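Local coordinates for Alr3699 protein (Nostoc sp., PDB 4XSU), which is a GT-B-fold protein of the glycosyltransferase family 4 type, seen here with UDP and glucose bound between its two Rossmann-like domains, at residues B[216-221]-B[290-295]. Sequence-based numbering, arbitrary orientation.
Sequences SPWKGQ and STAPEP. With GLC (alpha-D-glucopyranose), chain J; UDP (uridine-5'-diphosphate), chain K.
In the C-terminal Rossmann-like domain of this GT-B protein, the loops that follow strands 207-211 and 285-287 meet beside the bound UDP, and Lys-219 and Glu-294 form a salt bridge there, NZ to OE2 at 3.0 Å. The two side chains cross at about a right angle. Lys-219 first leads away from 290-295, but a bend at chi2 (-66°) brings the nearly straight remainder back to the diphosphate, where NZ donates to UDP O3B at 2.9 Å and, at 3.1 Å, to the bridging O3A. The ammonium is thus shared between the carboxylate and the diphosphate. Glu-294 OE1, in turn, is gripped from its own loop by Ser-290 OG, which meets it nearly along the C-O bond at 2.9 Å, and by His-288 NE2; together they limit rotation of the carboxylate. Its OE2 lies on the glucose side, near O3, whose modelled place is less certain.

GT-B domains gather their ligands at loops on the C-terminal edge of parallel sheets, and here the indole of Trp-218, from the first of two such loops, packs against the second. With CG between the backbone N and carbonyl carbon (chi1 81°), the ring lies under the lysine chain, Lys-219 CD 4.0 Å above one face, offset toward the rim. Ala-292 O comes to the ring edge, 3.4 Å from Trp-218 CZ3, while Ala-292 CB packs against CE3; His-134 adds an edge-to-face contact. Thr-291 N donates to Trp-218 O at 2.9 Å, and Thr-291 OG1 adds a weak bond to the same oxygen. A water donating to both Lys-219 O and Ser-290 OG bridges the loops just before Gly-220, the N-cap of helix 221-228.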
loop_
_atom_site.group_PDB
_atom_site.type_symbol
_atom_site.label_atom_id
_atom_site.label_comp_id
_atom_site.label_asym_id
_atom_site.label_seq_id
_atom_site.Cartn_x
_atom_site.Cartn_y
_atom_site.Cartn_z
ATOM N N SER B 216 -16.900 11.231 22.133
ATOM C CA SER B 216 -15.475 11.126 21.979
ATOM C C SER B 216 -14.848 12.223 22.790
ATOM O O SER B 216 -15.199 13.371 22.629
ATOM C CB SER B 216 -15.101 11.271 20.508
ATOM O OG SER B 216 -13.699 11.298 20.357
ATOM N N PRO B 217 -13.903 11.886 23.663
ATOM C CA PRO B 217 -13.378 12.861 24.619
ATOM C C PRO B 217 -13.150 14.267 24.084
ATOM O O PRO B 217 -13.391 15.238 24.800
ATOM C CB PRO B 217 -12.033 12.253 25.030
ATOM C CG PRO B 217 -12.212 10.789 24.837
ATOM C CD PRO B 217 -13.138 10.627 23.674
ATOM N N TRP B 218 -12.679 14.383 22.845
ATOM C CA TRP B 218 -12.301 15.695 22.328
ATOM C C TRP B 218 -13.503 16.510 21.907
ATOM O O TRP B 218 -13.376 17.703 21.682
ATOM C CB TRP B 218 -11.270 15.605 21.194
ATOM C CG TRP B 218 -11.781 15.298 19.825
ATOM C CD1 TRP B 218 -11.894 14.076 19.272
ATOM C CD2 TRP B 218 -12.189 16.238 18.812
ATOM N NE1 TRP B 218 -12.367 14.174 17.984
ATOM C CE2 TRP B 218 -12.542 15.495 17.675
ATOM C CE3 TRP B 218 -12.296 17.634 18.763
ATOM C CZ2 TRP B 218 -13.006 16.095 16.488
ATOM C CZ3 TRP B 218 -12.768 18.239 17.582
ATOM C CH2 TRP B 218 -13.118 17.465 16.467
ATOM N N LYS B 219 -14.655 15.858 21.800
ATOM C CA LYS B 219 -15.908 16.550 21.569
ATOM C C LYS B 219 -16.468 17.138 22.856
ATOM O O LYS B 219 -17.433 17.874 22.816
ATOM C CB LYS B 219 -16.906 15.604 20.945
ATOM C CG LYS B 219 -16.515 15.180 19.556
ATOM C CD LYS B 219 -16.548 16.352 18.597
ATOM C CE LYS B 219 -16.552 15.854 17.180
ATOM N NZ LYS B 219 -16.742 16.917 16.167
ATOM N N GLY B 220 -15.871 16.771 23.990
ATOM C CA GLY B 220 -16.110 17.432 25.270
ATOM C C GLY B 220 -17.533 17.409 25.808
ATOM O O GLY B 220 -17.978 18.406 26.375
ATOM N N GLN B 221 -18.250 16.288 25.656
ATOM C CA GLN B 221 -19.557 16.145 26.325
ATOM C C GLN B 221 -19.386 16.291 27.833
ATOM O O GLN B 221 -20.265 16.787 28.515
ATOM C CB GLN B 221 -20.232 14.817 26.029
ATOM C CG GLN B 221 -20.826 14.680 24.626
ATOM C CD GLN B 221 -19.787 14.266 23.606
ATOM O OE1 GLN B 221 -18.603 14.129 23.939
ATOM N NE2 GLN B 221 -20.216 14.055 22.369
ATOM N N SER B 290 -16.132 21.178 22.032
ATOM C CA SER B 290 -14.872 20.471 21.728
ATOM C C SER B 290 -13.660 21.023 22.459
ATOM O O SER B 290 -13.402 22.209 22.404
ATOM C CB SER B 290 -14.602 20.501 20.236
ATOM O OG SER B 290 -15.668 19.867 19.536
ATOM N N THR B 291 -12.923 20.138 23.131
ATOM C CA THR B 291 -11.681 20.469 23.823
ATOM C C THR B 291 -10.429 20.484 22.904
ATOM O O THR B 291 -9.295 20.691 23.374
ATOM C CB THR B 291 -11.414 19.447 24.935
ATOM O OG1 THR B 291 -11.759 18.147 24.457
ATOM C CG2 THR B 291 -12.251 19.741 26.134
ATOM N N ALA B 292 -10.635 20.245 21.612
ATOM C CA ALA B 292 -9.571 20.344 20.637
ATOM C C ALA B 292 -10.190 21.010 19.422
ATOM O O ALA B 292 -11.388 20.867 19.201
ATOM C CB ALA B 292 -9.008 18.964 20.289
ATOM N N PRO B 293 -9.384 21.757 18.649
ATOM C CA PRO B 293 -9.969 22.615 17.629
ATOM C C PRO B 293 -10.838 21.882 16.628
ATOM O O PRO B 293 -10.424 20.869 16.088
ATOM C CB PRO B 293 -8.736 23.236 16.948
ATOM C CG PRO B 293 -7.680 23.268 18.013
ATOM C CD PRO B 293 -7.934 22.025 18.834
ATOM N N GLU B 294 -11.991 22.438 16.342
ATOM C CA GLU B 294 -12.923 21.826 15.458
ATOM C C GLU B 294 -12.670 22.289 14.078
ATOM O O GLU B 294 -12.578 23.460 13.862
ATOM C CB GLU B 294 -14.318 22.257 15.831
ATOM C CG GLU B 294 -15.396 21.638 14.983
ATOM C CD GLU B 294 -15.772 20.274 15.465
ATOM O OE1 GLU B 294 -15.793 20.049 16.669
ATOM O OE2 GLU B 294 -16.048 19.427 14.636
ATOM N N PRO B 295 -12.564 21.388 13.120
ATOM C CA PRO B 295 -12.319 21.806 11.751
ATOM C C PRO B 295 -13.426 22.608 11.182
ATOM O O PRO B 295 -13.177 23.633 10.656
ATOM C CB PRO B 295 -12.286 20.493 11.003
ATOM C CG PRO B 295 -11.770 19.556 11.970
ATOM C CD PRO B 295 -12.360 19.950 13.275
HETATM C C1 GLC J . -15.175 16.899 9.212
HETATM C C2 GLC J . -14.649 17.786 10.344
HETATM C C3 GLC J . -15.689 18.756 10.905
HETATM C C4 GLC J . -16.628 19.279 9.818
HETATM C C5 GLC J . -17.123 18.194 8.854
HETATM C C6 GLC J . -16.748 18.544 7.417
HETATM O O1 GLC J . -14.709 15.558 9.408
HETATM O O2 GLC J . -14.166 16.953 11.405
HETATM O O3 GLC J . -15.023 19.860 11.528
HETATM O O4 GLC J . -17.758 19.905 10.436
HETATM O O5 GLC J . -16.603 16.901 9.170
HETATM O O6 GLC J . -17.613 19.578 6.936
HETATM N N1 UDP K . -25.304 13.804 13.463
HETATM C C2 UDP K . -26.331 12.840 13.396
HETATM N N3 UDP K . -26.570 12.034 14.438
HETATM C C4 UDP K . -25.840 12.131 15.556
HETATM C C5 UDP K . -24.822 13.074 15.647
HETATM C C6 UDP K . -24.566 13.914 14.571
HETATM O O2 UDP K . -27.022 12.737 12.359
HETATM O O4 UDP K . -26.075 11.372 16.521
HETATM C "C1'" UDP K . -25.047 14.682 12.320
HETATM C "C2'" UDP K . -25.270 16.130 12.725
HETATM O "O2'" UDP K . -26.274 16.723 11.897
HETATM C "C3'" UDP K . -23.946 16.837 12.524
HETATM C "C4'" UDP K . -22.976 15.787 12.005
HETATM O "O4'" UDP K . -23.685 14.548 11.906
HETATM O "O3'" UDP K . -24.091 17.887 11.563
HETATM C "C5'" UDP K . -21.785 15.625 12.940
HETATM O "O5'" UDP K . -20.615 16.148 12.316
HETATM P PA UDP K . -19.747 17.296 13.036
HETATM O O1A UDP K . -20.615 17.958 14.080
HETATM O O2A UDP K . -19.087 18.131 11.965
HETATM O O3A UDP K . -18.605 16.451 13.793
HETATM P PB UDP K . -17.751 15.339 13.001
HETATM O O1B UDP K . -18.541 14.067 13.198
HETATM O O2B UDP K . -17.727 15.844 11.578
HETATM O O3B UDP K . -16.408 15.352 13.691
HETATM O O HOH W 1 -18.431 19.034 20.687
#